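PDB 2W3Y: virulence factor from Pectobacterium carotovorum, which is an S-palmitoylated protein that binds to lipid vesicles and acts as a virulence factor of this Drosophila pathogen. Local coordinates for residues V33-D39 and N85-Y89; L56-V60 and N184-K188; R69-V73 and F246-G252. Residue numbers count along the deposited sequence, not the author numbering.

Contact 1: V33-D39 and N85-Y89; sequences VPGLSKD and NKEKY
One carboxylate is gripped by two side chains of the facing loop: Asp39 (chi1 m) accepts from Asn85 ND2 at OD2 (2.6 Å) and forms a salt bridge from OD1 to Lys86 NZ (3.1 Å). Short and acidic, Asp39 suits a spot where CA atoms of Asp39 and Lys86 lie 5.3 Å apart. Val33 and Pro34 are extended, Gly35 helical, Leu36-Ser37 strand, and Lys38-Asp39 turn; Asn85-Lys88 has helical backbone angles. Tyr89 (chi1 m) serves both apolar and polar needs: its ring packs on Val33 (CE1 to Val33 CG1 3.5 Å) and its OH donates to Pro34 O (2.6 Å). One water donates to Asn85 OD1 (2.9 Å) and Tyr89 OH (3.0 Å); another donates to Asp39 O (2.8 Å) and Lys86 O (2.7 Å). The contact ties the loop between helices 57-81 and 91-105 to the chain on both sides of short strand 36-37, followed by an ST turn, Ser37 OG accepting from Asp39 N at 2.8 Å, that leads into strand 40-49.

Contact 2: L56-V60 and N184-K188; sequences LQKQV and NVFYK
At Leu56, whose O accepts from Val60 N (2.9 Å), the side chain (chi1 m, chi2 t) points toward strand 185-198, where CD1 lies 3.8 Å from Val185 O and 4.0 Å from Val185 CG1; a long branched aliphatic chain suits this gap between helix and strand. With Gln59 the helix comes round again: the extended side chain (chi1 t, chi2 t) brings NE2 to 3.5 Å from Tyr187 CD2, near the plane of the ring at its edge. Val60 (chi1 t) completes the turn, its CA 7.3 Å from that of Tyr187, the nearest pair. Its CG2 sits over one ring face, 3.7 Å from the Tyr187 ring centroid and 12° off the normal, a CH-pi contact.

The strand supplies the alternation: Val185 and Tyr187 (chi1 t) face the helix, Phe186 and Lys188 point away. Leu177 of the adjacent strand 166-179 extends the apolar floor, and Tyr187 OH is hydrogen-bonded to His175. This is helix-on-sheet packing, the first turn of helix 57-81 lying on one face of the mixed sheet at strand 185-198. The direct contacts are van der Waals and CH-pi, with Gln59 NE2 at the ring edge, so the join relies on apolar packing and not on directional bonds between the two segments.

Contact 3: R69-V73 and F246-G252; sequences RFVAV and FLDKYEG
Leu247 (chi1 m, chi2 t) is the central bump: about 102 Å² of Leu247 is covered by 69-73, where it fits a hollow lined by Arg69, Phe70 and Val73. Its CD2 lies over the Phe70 ring, 3.6 Å from the ring centroid and 10° off the normal, a CH-pi contact, and reaches 4.1 Å from Val73 CG2. In return Val73 (chi1 t) fills a hollow on the other helix; valine is short, and its two methyls let CG1 meet Phe246 CE2 (3.8 Å) while CG2 meets Leu247 and Tyr250 O (3.5 Å). Phe70 CE1 meets Phe246 CE2 at 4.2 Å, and Phe105 and Phe14 extend this aromatic core.

This is helix-helix packing between helices 57-81 and 237-250, whose local axes come within 10.0 Å and cross at 43°. The CA atoms of Arg69 and Leu247 are 6.8 Å apart, closing to 4.8 Å between Ala72 and Gly252 beyond the helical segment. There both partners are small: an ideal CB on Gly252 would lie 2.5 Å from Ala72 O, a clash. A water bridges Arg69 O (2.8 Å) and Gly252 N (3.1 Å).

At the more exposed side of the contact the chemistry turns polar. Arg69 (chi1 m, chi2 t) lays its guanidinium over Leu247 CB, the aliphatic part of its chain spanning the gap, and NH2 forms a salt bridge with Asp248 OD1 at 2.7 Å.

Contacts 2 and 3 share helix 57-81, at its start and at a later turn; contact 1 takes the loop that follows it. The centres of contacts 2 and 3 lie 23 Å apart, those of contacts 1 and 3 19 Å, and those of contacts 1 and 2 35 Å, on opposite sides of the chain's centre; none touch. Contacts 1 and 2 both reach the large mixed sheet, whereas contact 3 joins two helices. Along the chain the segments run 33-39, 56-60, 69-73, 85-89, 184-188 and 246-252, so every pair of contacts crosses. Sequence-distant parts are thus interlocked into one compact fold. The side chain of Tyr89 is about 14 Å from the bound palmitic acid, so contact 1 does not line that site.

Contact 1: V33-D39 and N85-Y89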
ATOM      1  N   VAL A  33      -8.284   9.691   2.842  1.00 22.80           N
ATOM      2  CA  VAL A  33      -7.350  10.377   3.694  1.00 22.15           C
ATOM      3  C   VAL A  33      -6.309  11.063   2.798  1.00 22.40           C
ATOM      4  O   VAL A  33      -5.715  10.409   1.936  1.00 22.40           O
ATOM      5  CB  VAL A  33      -6.699   9.410   4.697  1.00 22.44           C
ATOM      6  CG1 VAL A  33      -5.542  10.097   5.462  1.00 21.93           C
ATOM      7  CG2 VAL A  33      -7.778   8.821   5.653  1.00 20.95           C
ATOM      8  N   PRO A  34      -6.125  12.386   2.967  1.00 21.75           N
ATOM      9  CA  PRO A  34      -5.173  13.120   2.114  1.00 22.52           C
ATOM     10  C   PRO A  34      -3.752  12.564   2.213  1.00 22.72           C
ATOM     11  O   PRO A  34      -3.273  12.253   3.315  1.00 23.13           O
ATOM     12  CB  PRO A  34      -5.255  14.555   2.655  1.00 21.98           C
ATOM     13  CG  PRO A  34      -6.649  14.622   3.248  1.00 22.40           C
ATOM     14  CD  PRO A  34      -6.813  13.286   3.905  1.00 21.56           C
ATOM     15  N   GLY A  35      -3.095  12.435   1.064  1.00 22.68           N
ATOM     16  CA  GLY A  35      -1.793  11.773   0.983  1.00 22.83           C
ATOM     17  C   GLY A  35      -0.696  12.483   1.752  1.00 22.88           C
ATOM     18  O   GLY A  35       0.191  11.841   2.297  1.00 23.00           O
ATOM     19  N   LEU A  36      -0.743  13.812   1.784  1.00 23.25           N
ATOM     20  CA  LEU A  36       0.295  14.561   2.467  1.00 23.62           C
ATOM     21  C   LEU A  36      -0.289  15.707   3.292  1.00 23.80           C
ATOM     22  O   LEU A  36      -1.030  16.539   2.780  1.00 24.29           O
ATOM     23  CB  LEU A  36       1.346  15.057   1.463  1.00 23.52           C
ATOM     24  CG  LEU A  36       2.489  15.955   1.951  1.00 23.71           C
ATOM     25  CD1 LEU A  36       3.375  15.205   2.939  1.00 23.86           C
ATOM     26  CD2 LEU A  36       3.301  16.471   0.774  1.00 24.65           C
ATOM     27  N   SER A  37       0.088  15.755   4.566  1.00 23.20           N
ATOM     28  CA  SER A  37      -0.515  16.661   5.527  1.00 23.66           C
ATOM     29  C   SER A  37       0.494  17.052   6.593  1.00 23.87           C
ATOM     30  O   SER A  37       1.485  16.349   6.815  1.00 22.85           O
ATOM     31  CB  SER A  37      -1.708  15.950   6.202  1.00 23.86           C
ATOM     32  OG  SER A  37      -2.035  16.554   7.429  1.00 25.67           O
ATOM     33  N   LYS A  38       0.239  18.157   7.287  1.00 24.61           N
ATOM     34  CA  LYS A  38       1.074  18.453   8.447  1.00 25.67           C
ATOM     35  C   LYS A  38       0.935  17.398   9.573  1.00 24.87           C
ATOM     36  O   LYS A  38       1.845  17.221  10.379  1.00 25.11           O
ATOM     37  CB  LYS A  38       0.874  19.898   8.939  1.00 25.99           C
ATOM     38  CG  LYS A  38      -0.533  20.263   9.357  1.00 27.83           C
ATOM     39  CD  LYS A  38      -0.591  21.755   9.772  1.00 28.16           C
ATOM     40  CE  LYS A  38       0.381  22.062  10.912  1.00 30.88           C
ATOM     41  NZ  LYS A  38       0.232  23.455  11.396  1.00 33.71           N
ATOM     42  N   ASP A  39      -0.189  16.678   9.587  1.00 24.43           N
ATOM     43  CA  ASP A  39      -0.454  15.628  10.588  1.00 23.76           C
ATOM     44  C   ASP A  39       0.045  14.224  10.243  1.00 22.76           C
ATOM     45  O   ASP A  39      -0.062  13.308  11.067  1.00 23.02           O
ATOM     46  CB  ASP A  39      -1.945  15.604  10.938  1.00 24.26           C
ATOM     47  CG  ASP A  39      -2.384  16.880  11.665  1.00 25.47           C
ATOM     48  OD1 ASP A  39      -1.538  17.475  12.373  1.00 28.87           O
ATOM     49  OD2 ASP A  39      -3.552  17.293  11.519  1.00 27.74           O
ATOM     50  N   ASN A  85      -8.434  15.117  12.610  1.00 25.03           N
ATOM     51  CA  ASN A  85      -7.504  15.050  11.481  1.00 24.67           C
ATOM     52  C   ASN A  85      -6.268  14.225  11.808  1.00 24.14           C
ATOM     53  O   ASN A  85      -5.858  13.387  11.011  1.00 22.93           O
ATOM     54  CB  ASN A  85      -7.126  16.450  10.985  1.00 24.74           C
ATOM     55  CG  ASN A  85      -6.437  16.411   9.630  1.00 26.25           C
ATOM     56  OD1 ASN A  85      -7.056  16.110   8.621  1.00 27.57           O
ATOM     57  ND2 ASN A  85      -5.158  16.687   9.617  1.00 28.12           N
ATOM     58  N   LYS A  86      -5.697  14.438  12.991  1.00 23.94           N
ATOM     59  CA  LYS A  86      -4.515  13.687  13.423  1.00 24.49           C
ATOM     60  C   LYS A  86      -4.723  12.161  13.386  1.00 24.03           C
ATOM     61  O   LYS A  86      -3.839  11.403  12.988  1.00 23.13           O
ATOM     62  CB  LYS A  86      -4.099  14.131  14.829  1.00 24.81           C
ATOM     63  CG  LYS A  86      -3.410  15.463  14.868  1.00 28.11           C
ATOM     64  CD  LYS A  86      -2.980  15.825  16.294  1.00 32.83           C
ATOM     65  CE  LYS A  86      -2.619  17.300  16.393  1.00 35.18           C
ATOM     66  NZ  LYS A  86      -1.515  17.625  15.459  1.00 38.86           N
ATOM     67  N   GLU A  87      -5.912  11.737  13.807  1.00 23.81           N
ATOM     68  CA  GLU A  87      -6.265  10.333  13.887  1.00 23.88           C
ATOM     69  C   GLU A  87      -6.498   9.654  12.536  1.00 23.48           C
ATOM     70  O   GLU A  87      -6.466   8.416  12.453  1.00 23.23           O
ATOM     71  CB  GLU A  87      -7.465  10.152  14.822  1.00 24.73           C
ATOM     72  CG  GLU A  87      -7.079  10.260  16.296  1.00 27.42           C
ATOM     73  CD  GLU A  87      -8.300  10.289  17.211  1.00 34.73           C
ATOM     74  OE1 GLU A  87      -8.699   9.213  17.722  1.00 35.28           O
ATOM     75  OE2 GLU A  87      -8.875  11.389  17.393  1.00 37.43           O
ATOM     76  N   LYS A  88      -6.698  10.437  11.474  1.00 22.98           N
ATOM     77  CA  LYS A  88      -6.659   9.862  10.099  1.00 23.90           C
ATOM     78  C   LYS A  88      -5.320   9.160   9.778  1.00 22.98           C
ATOM     79  O   LYS A  88      -5.257   8.273   8.920  1.00 23.87           O
ATOM     80  CB  LYS A  88      -6.927  10.931   9.023  1.00 23.17           C
ATOM     81  CG  LYS A  88      -8.294  11.557   9.075  1.00 25.02           C
ATOM     82  CD  LYS A  88      -8.377  12.728   8.087  1.00 25.01           C
ATOM     83  CE  LYS A  88      -9.512  13.682   8.422  1.00 27.55           C
ATOM     84  NZ  LYS A  88     -10.831  13.115   8.138  1.00 26.27           N
ATOM     85  N   TYR A  89      -4.257   9.561  10.469  1.00 22.34           N
ATOM     86  CA  TYR A  89      -2.928   8.983  10.277  1.00 21.94           C
ATOM     87  C   TYR A  89      -2.497   8.050  11.430  1.00 22.69           C
ATOM     88  O   TYR A  89      -1.318   7.761  11.594  1.00 22.89           O
ATOM     89  CB  TYR A  89      -1.901  10.103  10.009  1.00 20.94           C
ATOM     90  CG  TYR A  89      -2.343  10.992   8.859  1.00 19.44           C
ATOM     91  CD1 TYR A  89      -2.060  10.641   7.538  1.00 17.27           C
ATOM     92  CD2 TYR A  89      -3.081  12.155   9.099  1.00 18.22           C
ATOM     93  CE1 TYR A  89      -2.480  11.444   6.478  1.00 17.09           C
ATOM     94  CE2 TYR A  89      -3.531  12.961   8.044  1.00 19.26           C
ATOM     95  CZ  TYR A  89      -3.210  12.591   6.730  1.00 19.12           C
ATOM     96  OH  TYR A  89      -3.664  13.361   5.684  1.00 19.76           O
TER
HETATM   97  O   HOH W   1      -5.220  15.759   6.422  1.00 29.62           O
HETATM   98  O   HOH W   2      -1.149  11.900  13.185  1.00 24.21           O
HETATM   99  O   HOH W   3      -1.461  19.905  13.446  1.00 41.82           O

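Contact 2: L56-V60 and N184-K188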
ATOM      1  N   LEU A  56      -1.855 -14.350 -18.435  1.00 34.03           N
ATOM      2  CA  LEU A  56      -2.194 -13.769 -17.123  1.00 33.99           C
ATOM      3  C   LEU A  56      -2.455 -12.257 -17.158  1.00 33.53           C
ATOM      4  O   LEU A  56      -2.958 -11.696 -16.187  1.00 33.54           O
ATOM      5  CB  LEU A  56      -1.126 -14.126 -16.063  1.00 33.55           C
ATOM      6  CG  LEU A  56      -1.022 -15.598 -15.621  1.00 33.97           C
ATOM      7  CD1 LEU A  56       0.252 -15.849 -14.822  1.00 32.99           C
ATOM      8  CD2 LEU A  56      -2.255 -16.059 -14.828  1.00 34.55           C
ATOM      9  N   GLN A  57      -2.126 -11.614 -18.279  1.00 33.64           N
ATOM     10  CA  GLN A  57      -2.232 -10.149 -18.440  1.00 33.36           C
ATOM     11  C   GLN A  57      -3.618  -9.551 -18.165  1.00 32.87           C
ATOM     12  O   GLN A  57      -3.728  -8.511 -17.503  1.00 31.53           O
ATOM     13  CB  GLN A  57      -1.689  -9.708 -19.807  1.00 33.75           C
ATOM     14  CG  GLN A  57      -0.207 -10.028 -19.970  1.00 36.42           C
ATOM     15  CD  GLN A  57       0.435  -9.379 -21.176  1.00 39.99           C
ATOM     16  OE1 GLN A  57       0.206  -8.200 -21.467  1.00 42.81           O
ATOM     17  NE2 GLN A  57       1.262 -10.142 -21.879  1.00 41.46           N
ATOM     18  N   LYS A  58      -4.667 -10.217 -18.653  1.00 32.36           N
ATOM     19  CA  LYS A  58      -6.046  -9.799 -18.382  1.00 32.83           C
ATOM     20  C   LYS A  58      -6.378  -9.831 -16.886  1.00 32.24           C
ATOM     21  O   LYS A  58      -6.937  -8.872 -16.356  1.00 31.92           O
ATOM     22  CB  LYS A  58      -7.033 -10.688 -19.163  1.00 33.14           C
ATOM     23  CG  LYS A  58      -8.514 -10.473 -18.863  1.00 34.23           C
ATOM     24  CD  LYS A  58      -9.360 -11.553 -19.561  1.00 34.89           C
ATOM     25  CE  LYS A  58     -10.844 -11.260 -19.465  1.00 37.90           C
ATOM     26  NZ  LYS A  58     -11.655 -12.267 -20.215  1.00 40.91           N
ATOM     27  N   GLN A  59      -6.049 -10.948 -16.234  1.00 31.52           N
ATOM     28  CA  GLN A  59      -6.230 -11.145 -14.789  1.00 31.68           C
ATOM     29  C   GLN A  59      -5.465 -10.090 -13.961  1.00 29.86           C
ATOM     30  O   GLN A  59      -5.979  -9.570 -12.979  1.00 29.33           O
ATOM     31  CB  GLN A  59      -5.789 -12.570 -14.430  1.00 31.70           C
ATOM     32  CG  GLN A  59      -5.917 -12.975 -12.964  1.00 34.28           C
ATOM     33  CD  GLN A  59      -5.733 -14.478 -12.765  1.00 34.26           C
ATOM     34  OE1 GLN A  59      -6.152 -15.289 -13.604  1.00 38.89           O
ATOM     35  NE2 GLN A  59      -5.119 -14.855 -11.657  1.00 36.21           N
ATOM     36  N   VAL A  60      -4.251  -9.766 -14.388  1.00 29.23           N
ATOM     37  CA  VAL A  60      -3.415  -8.791 -13.696  1.00 29.00           C
ATOM     38  C   VAL A  60      -3.988  -7.369 -13.802  1.00 28.80           C
ATOM     39  O   VAL A  60      -4.045  -6.636 -12.803  1.00 28.01           O
ATOM     40  CB  VAL A  60      -1.943  -8.866 -14.180  1.00 28.87           C
ATOM     41  CG1 VAL A  60      -1.127  -7.695 -13.647  1.00 28.24           C
ATOM     42  CG2 VAL A  60      -1.319 -10.191 -13.757  1.00 29.57           C
ATOM     43  N   ASN A 184       6.723 -22.540 -13.283  1.00 29.29           N
ATOM     44  CA  ASN A 184       5.508 -21.921 -13.805  1.00 28.04           C
ATOM     45  C   ASN A 184       5.161 -20.623 -13.098  1.00 27.93           C
ATOM     46  O   ASN A 184       5.179 -20.551 -11.857  1.00 27.72           O
ATOM     47  CB  ASN A 184       4.332 -22.883 -13.699  1.00 27.64           C
ATOM     48  CG  ASN A 184       4.574 -24.159 -14.462  1.00 26.03           C
ATOM     49  OD1 ASN A 184       4.996 -24.132 -15.613  1.00 23.77           O
ATOM     50  ND2 ASN A 184       4.335 -25.281 -13.814  1.00 24.29           N
ATOM     51  N   VAL A 185       4.823 -19.611 -13.889  1.00 27.22           N
ATOM     52  CA  VAL A 185       4.485 -18.288 -13.346  1.00 26.83           C
ATOM     53  C   VAL A 185       3.108 -18.282 -12.698  1.00 27.04           C
ATOM     54  O   VAL A 185       2.129 -18.776 -13.277  1.00 26.55           O
ATOM     55  CB  VAL A 185       4.561 -17.184 -14.426  1.00 27.20           C
ATOM     56  CG1 VAL A 185       4.141 -15.817 -13.854  1.00 26.33           C
ATOM     57  CG2 VAL A 185       5.967 -17.089 -14.989  1.00 26.63           C
ATOM     58  N   PHE A 186       3.036 -17.718 -11.492  1.00 26.34           N
ATOM     59  CA  PHE A 186       1.770 -17.478 -10.835  1.00 26.55           C
ATOM     60  C   PHE A 186       1.537 -15.974 -10.630  1.00 26.39           C
ATOM     61  O   PHE A 186       2.489 -15.166 -10.621  1.00 25.60           O
ATOM     62  CB  PHE A 186       1.687 -18.235  -9.496  1.00 27.28           C
ATOM     63  CG  PHE A 186       2.742 -17.824  -8.502  1.00 28.41           C
ATOM     64  CD1 PHE A 186       2.565 -16.693  -7.703  1.00 28.83           C
ATOM     65  CD2 PHE A 186       3.922 -18.554  -8.377  1.00 29.61           C
ATOM     66  CE1 PHE A 186       3.533 -16.310  -6.793  1.00 28.19           C
ATOM     67  CE2 PHE A 186       4.908 -18.175  -7.462  1.00 28.76           C
ATOM     68  CZ  PHE A 186       4.706 -17.041  -6.673  1.00 28.91           C
ATOM     69  N   TYR A 187       0.268 -15.613 -10.480  1.00 26.14           N
ATOM     70  CA  TYR A 187      -0.111 -14.264 -10.083  1.00 26.28           C
ATOM     71  C   TYR A 187      -0.639 -14.255  -8.639  1.00 26.46           C
ATOM     72  O   TYR A 187      -1.630 -14.927  -8.320  1.00 26.70           O
ATOM     73  CB  TYR A 187      -1.098 -13.658 -11.101  1.00 26.17           C
ATOM     74  CG  TYR A 187      -1.729 -12.348 -10.692  1.00 27.00           C
ATOM     75  CD1 TYR A 187      -0.952 -11.270 -10.238  1.00 25.63           C
ATOM     76  CD2 TYR A 187      -3.115 -12.183 -10.763  1.00 25.50           C
ATOM     77  CE1 TYR A 187      -1.551 -10.067  -9.864  1.00 27.87           C
ATOM     78  CE2 TYR A 187      -3.715 -10.994 -10.399  1.00 25.44           C
ATOM     79  CZ  TYR A 187      -2.934  -9.938  -9.950  1.00 27.09           C
ATOM     80  OH  TYR A 187      -3.539  -8.752  -9.589  1.00 27.53           O
ATOM     81  N   LYS A 188       0.062 -13.521  -7.761  1.00 25.64           N
ATOM     82  CA  LYS A 188      -0.401 -13.300  -6.390  1.00 25.27           C
ATOM     83  C   LYS A 188      -0.674 -11.811  -6.146  1.00 24.89           C
ATOM     84  O   LYS A 188       0.264 -11.012  -6.106  1.00 24.02           O
ATOM     85  CB  LYS A 188       0.621 -13.838  -5.371  1.00 25.14           C
ATOM     86  CG  LYS A 188       0.147 -13.808  -3.908  1.00 25.34           C
ATOM     87  CD  LYS A 188       1.294 -14.056  -2.907  1.00 26.39           C
ATOM     88  CE  LYS A 188       1.858 -15.476  -3.000  1.00 27.71           C
ATOM     89  NZ  LYS A 188       0.825 -16.541  -2.772  1.00 29.54           N
TER

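Contact 3: R69-V73 and F246-G252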
ATOM      1  N   ARG A  69      -9.149  -0.086  -5.759  1.00 21.45           N
ATOM      2  CA  ARG A  69     -10.488   0.174  -5.244  1.00 22.04           C
ATOM      3  C   ARG A  69     -10.627  -0.222  -3.772  1.00 21.14           C
ATOM      4  O   ARG A  69     -11.240   0.517  -2.995  1.00 21.67           O
ATOM      5  CB  ARG A  69     -11.543  -0.538  -6.094  1.00 22.49           C
ATOM      6  CG  ARG A  69     -11.693   0.074  -7.497  1.00 25.24           C
ATOM      7  CD  ARG A  69     -12.748  -0.667  -8.307  1.00 29.37           C
ATOM      8  NE  ARG A  69     -14.083  -0.190  -7.942  1.00 34.42           N
ATOM      9  CZ  ARG A  69     -15.234  -0.711  -8.364  1.00 34.73           C
ATOM     10  NH1 ARG A  69     -15.248  -1.762  -9.181  1.00 35.85           N
ATOM     11  NH2 ARG A  69     -16.379  -0.172  -7.960  1.00 34.13           N
ATOM     12  N   PHE A  70     -10.060  -1.373  -3.407  1.00 20.80           N
ATOM     13  CA  PHE A  70      -9.998  -1.822  -2.006  1.00 21.28           C
ATOM     14  C   PHE A  70      -9.192  -0.854  -1.124  1.00 21.07           C
ATOM     15  O   PHE A  70      -9.605  -0.528  -0.002  1.00 21.17           O
ATOM     16  CB  PHE A  70      -9.441  -3.246  -1.904  1.00 21.64           C
ATOM     17  CG  PHE A  70     -10.502  -4.338  -1.965  1.00 22.79           C
ATOM     18  CD1 PHE A  70     -11.454  -4.466  -0.952  1.00 24.07           C
ATOM     19  CD2 PHE A  70     -10.522  -5.248  -3.029  1.00 23.02           C
ATOM     20  CE1 PHE A  70     -12.422  -5.476  -1.001  1.00 25.96           C
ATOM     21  CE2 PHE A  70     -11.481  -6.262  -3.101  1.00 23.86           C
ATOM     22  CZ  PHE A  70     -12.436  -6.381  -2.092  1.00 24.72           C
ATOM     23  N   VAL A  71      -8.057  -0.379  -1.642  1.00 20.22           N
ATOM     24  CA  VAL A  71      -7.250   0.621  -0.926  1.00 20.74           C
ATOM     25  C   VAL A  71      -8.038   1.912  -0.671  1.00 20.18           C
ATOM     26  O   VAL A  71      -8.036   2.418   0.468  1.00 20.93           O
ATOM     27  CB  VAL A  71      -5.846   0.891  -1.637  1.00 19.96           C
ATOM     28  CG1 VAL A  71      -5.105   2.081  -0.985  1.00 20.82           C
ATOM     29  CG2 VAL A  71      -4.981  -0.367  -1.597  1.00 20.57           C
ATOM     30  N   ALA A  72      -8.731   2.424  -1.699  1.00 20.00           N
ATOM     31  CA  ALA A  72      -9.561   3.635  -1.562  1.00 20.58           C
ATOM     32  C   ALA A  72     -10.780   3.410  -0.625  1.00 21.02           C
ATOM     33  O   ALA A  72     -11.130   4.300   0.156  1.00 20.83           O
ATOM     34  CB  ALA A  72     -10.034   4.157  -2.941  1.00 19.88           C
ATOM     35  N   VAL A  73     -11.392   2.221  -0.694  1.00 21.42           N
ATOM     36  CA  VAL A  73     -12.470   1.841   0.272  1.00 21.84           C
ATOM     37  C   VAL A  73     -11.971   1.879   1.728  1.00 21.94           C
ATOM     38  O   VAL A  73     -12.627   2.469   2.594  1.00 22.12           O
ATOM     39  CB  VAL A  73     -13.130   0.466  -0.079  1.00 22.05           C
ATOM     40  CG1 VAL A  73     -13.973  -0.088   1.090  1.00 23.23           C
ATOM     41  CG2 VAL A  73     -13.989   0.606  -1.303  1.00 22.94           C
ATOM     42  N   PHE A 246     -20.037  -4.643  -3.090  1.00 29.21           N
ATOM     43  CA  PHE A 246     -19.405  -4.000  -1.937  1.00 28.29           C
ATOM     44  C   PHE A 246     -18.531  -2.825  -2.394  1.00 27.47           C
ATOM     45  O   PHE A 246     -18.638  -1.714  -1.867  1.00 26.83           O
ATOM     46  CB  PHE A 246     -18.576  -5.028  -1.167  1.00 28.35           C
ATOM     47  CG  PHE A 246     -17.778  -4.443  -0.036  1.00 28.94           C
ATOM     48  CD1 PHE A 246     -18.340  -4.304   1.230  1.00 28.98           C
ATOM     49  CD2 PHE A 246     -16.452  -4.048  -0.235  1.00 29.40           C
ATOM     50  CE1 PHE A 246     -17.618  -3.761   2.286  1.00 29.45           C
ATOM     51  CE2 PHE A 246     -15.717  -3.503   0.817  1.00 29.42           C
ATOM     52  CZ  PHE A 246     -16.308  -3.351   2.076  1.00 30.17           C
ATOM     53  N   LEU A 247     -17.670  -3.084  -3.372  1.00 27.27           N
ATOM     54  CA  LEU A 247     -16.805  -2.040  -3.936  1.00 27.80           C
ATOM     55  C   LEU A 247     -17.597  -0.854  -4.527  1.00 28.63           C
ATOM     56  O   LEU A 247     -17.234   0.307  -4.321  1.00 28.73           O
ATOM     57  CB  LEU A 247     -15.825  -2.631  -4.957  1.00 27.21           C
ATOM     58  CG  LEU A 247     -14.718  -3.572  -4.451  1.00 27.14           C
ATOM     59  CD1 LEU A 247     -13.780  -3.882  -5.582  1.00 27.39           C
ATOM     60  CD2 LEU A 247     -13.933  -2.987  -3.262  1.00 25.44           C
ATOM     61  N   ASP A 248     -18.695  -1.155  -5.223  1.00 29.63           N
ATOM     62  CA  ASP A 248     -19.600  -0.131  -5.754  1.00 30.18           C
ATOM     63  C   ASP A 248     -20.276   0.720  -4.666  1.00 29.40           C
ATOM     64  O   ASP A 248     -20.402   1.935  -4.808  1.00 29.07           O
ATOM     65  CB  ASP A 248     -20.641  -0.775  -6.698  1.00 31.36           C
ATOM     66  CG  ASP A 248     -20.082  -1.044  -8.088  1.00 34.90           C
ATOM     67  OD1 ASP A 248     -19.005  -0.487  -8.420  1.00 38.97           O
ATOM     68  OD2 ASP A 248     -20.718  -1.799  -8.867  1.00 37.96           O
ATOM     69  N   LYS A 249     -20.673   0.086  -3.567  1.00 28.63           N
ATOM     70  CA  LYS A 249     -21.379   0.775  -2.489  1.00 28.47           C
ATOM     71  C   LYS A 249     -20.501   1.734  -1.651  1.00 28.05           C
ATOM     72  O   LYS A 249     -20.955   2.799  -1.214  1.00 27.10           O
ATOM     73  CB  LYS A 249     -22.065  -0.263  -1.583  1.00 28.45           C
ATOM     74  CG  LYS A 249     -23.083   0.321  -0.604  1.00 29.44           C
ATOM     75  CD  LYS A 249     -23.881  -0.775   0.116  1.00 28.67           C
ATOM     76  CE  LYS A 249     -24.628  -0.229   1.330  1.00 29.29           C
ATOM     77  NZ  LYS A 249     -25.176  -1.336   2.202  1.00 31.09           N
ATOM     78  N   TYR A 250     -19.246   1.353  -1.433  1.00 28.27           N
ATOM     79  CA  TYR A 250     -18.398   2.064  -0.485  1.00 27.88           C
ATOM     80  C   TYR A 250     -17.205   2.749  -1.146  1.00 28.32           C
ATOM     81  O   TYR A 250     -16.250   3.150  -0.463  1.00 27.62           O
ATOM     82  CB  TYR A 250     -17.967   1.110   0.628  1.00 28.07           C
ATOM     83  CG  TYR A 250     -19.153   0.583   1.434  1.00 28.61           C
ATOM     84  CD1 TYR A 250     -19.891   1.441   2.251  1.00 28.49           C
ATOM     85  CD2 TYR A 250     -19.536  -0.755   1.364  1.00 27.70           C
ATOM     86  CE1 TYR A 250     -20.981   0.985   2.986  1.00 31.09           C
ATOM     87  CE2 TYR A 250     -20.636  -1.231   2.103  1.00 30.16           C
ATOM     88  CZ  TYR A 250     -21.348  -0.350   2.904  1.00 29.86           C
ATOM     89  OH  TYR A 250     -22.425  -0.780   3.643  1.00 31.52           O
ATOM     90  N   GLU A 251     -17.299   2.907  -2.468  1.00 28.38           N
ATOM     91  CA  GLU A 251     -16.235   3.470  -3.319  1.00 29.25           C
ATOM     92  C   GLU A 251     -15.623   4.772  -2.791  1.00 28.05           C
ATOM     93  O   GLU A 251     -16.329   5.728  -2.527  1.00 27.50           O
ATOM     94  CB  GLU A 251     -16.756   3.702  -4.749  1.00 28.72           C
ATOM     95  CG  GLU A 251     -15.647   4.086  -5.740  1.00 30.85           C
ATOM     96  CD  GLU A 251     -16.142   4.315  -7.161  1.00 33.07           C
ATOM     97  OE1 GLU A 251     -15.470   5.089  -7.890  1.00 37.59           O
ATOM     98  OE2 GLU A 251     -17.190   3.728  -7.549  1.00 37.75           O
ATOM     99  N   GLY A 252     -14.301   4.797  -2.650  1.00 27.93           N
ATOM    100  CA  GLY A 252     -13.597   6.034  -2.327  1.00 27.06           C
ATOM    101  C   GLY A 252     -13.144   6.736  -3.601  1.00 27.14           C
ATOM    102  O   GLY A 252     -13.112   6.133  -4.665  1.00 26.77           O
TER
HETATM  103  O   HOH W   4     -12.968   2.418  -4.089  1.00 26.08           O
HETATM  104  O   HOH W   5     -14.810   0.844  -5.065  1.00 32.84           O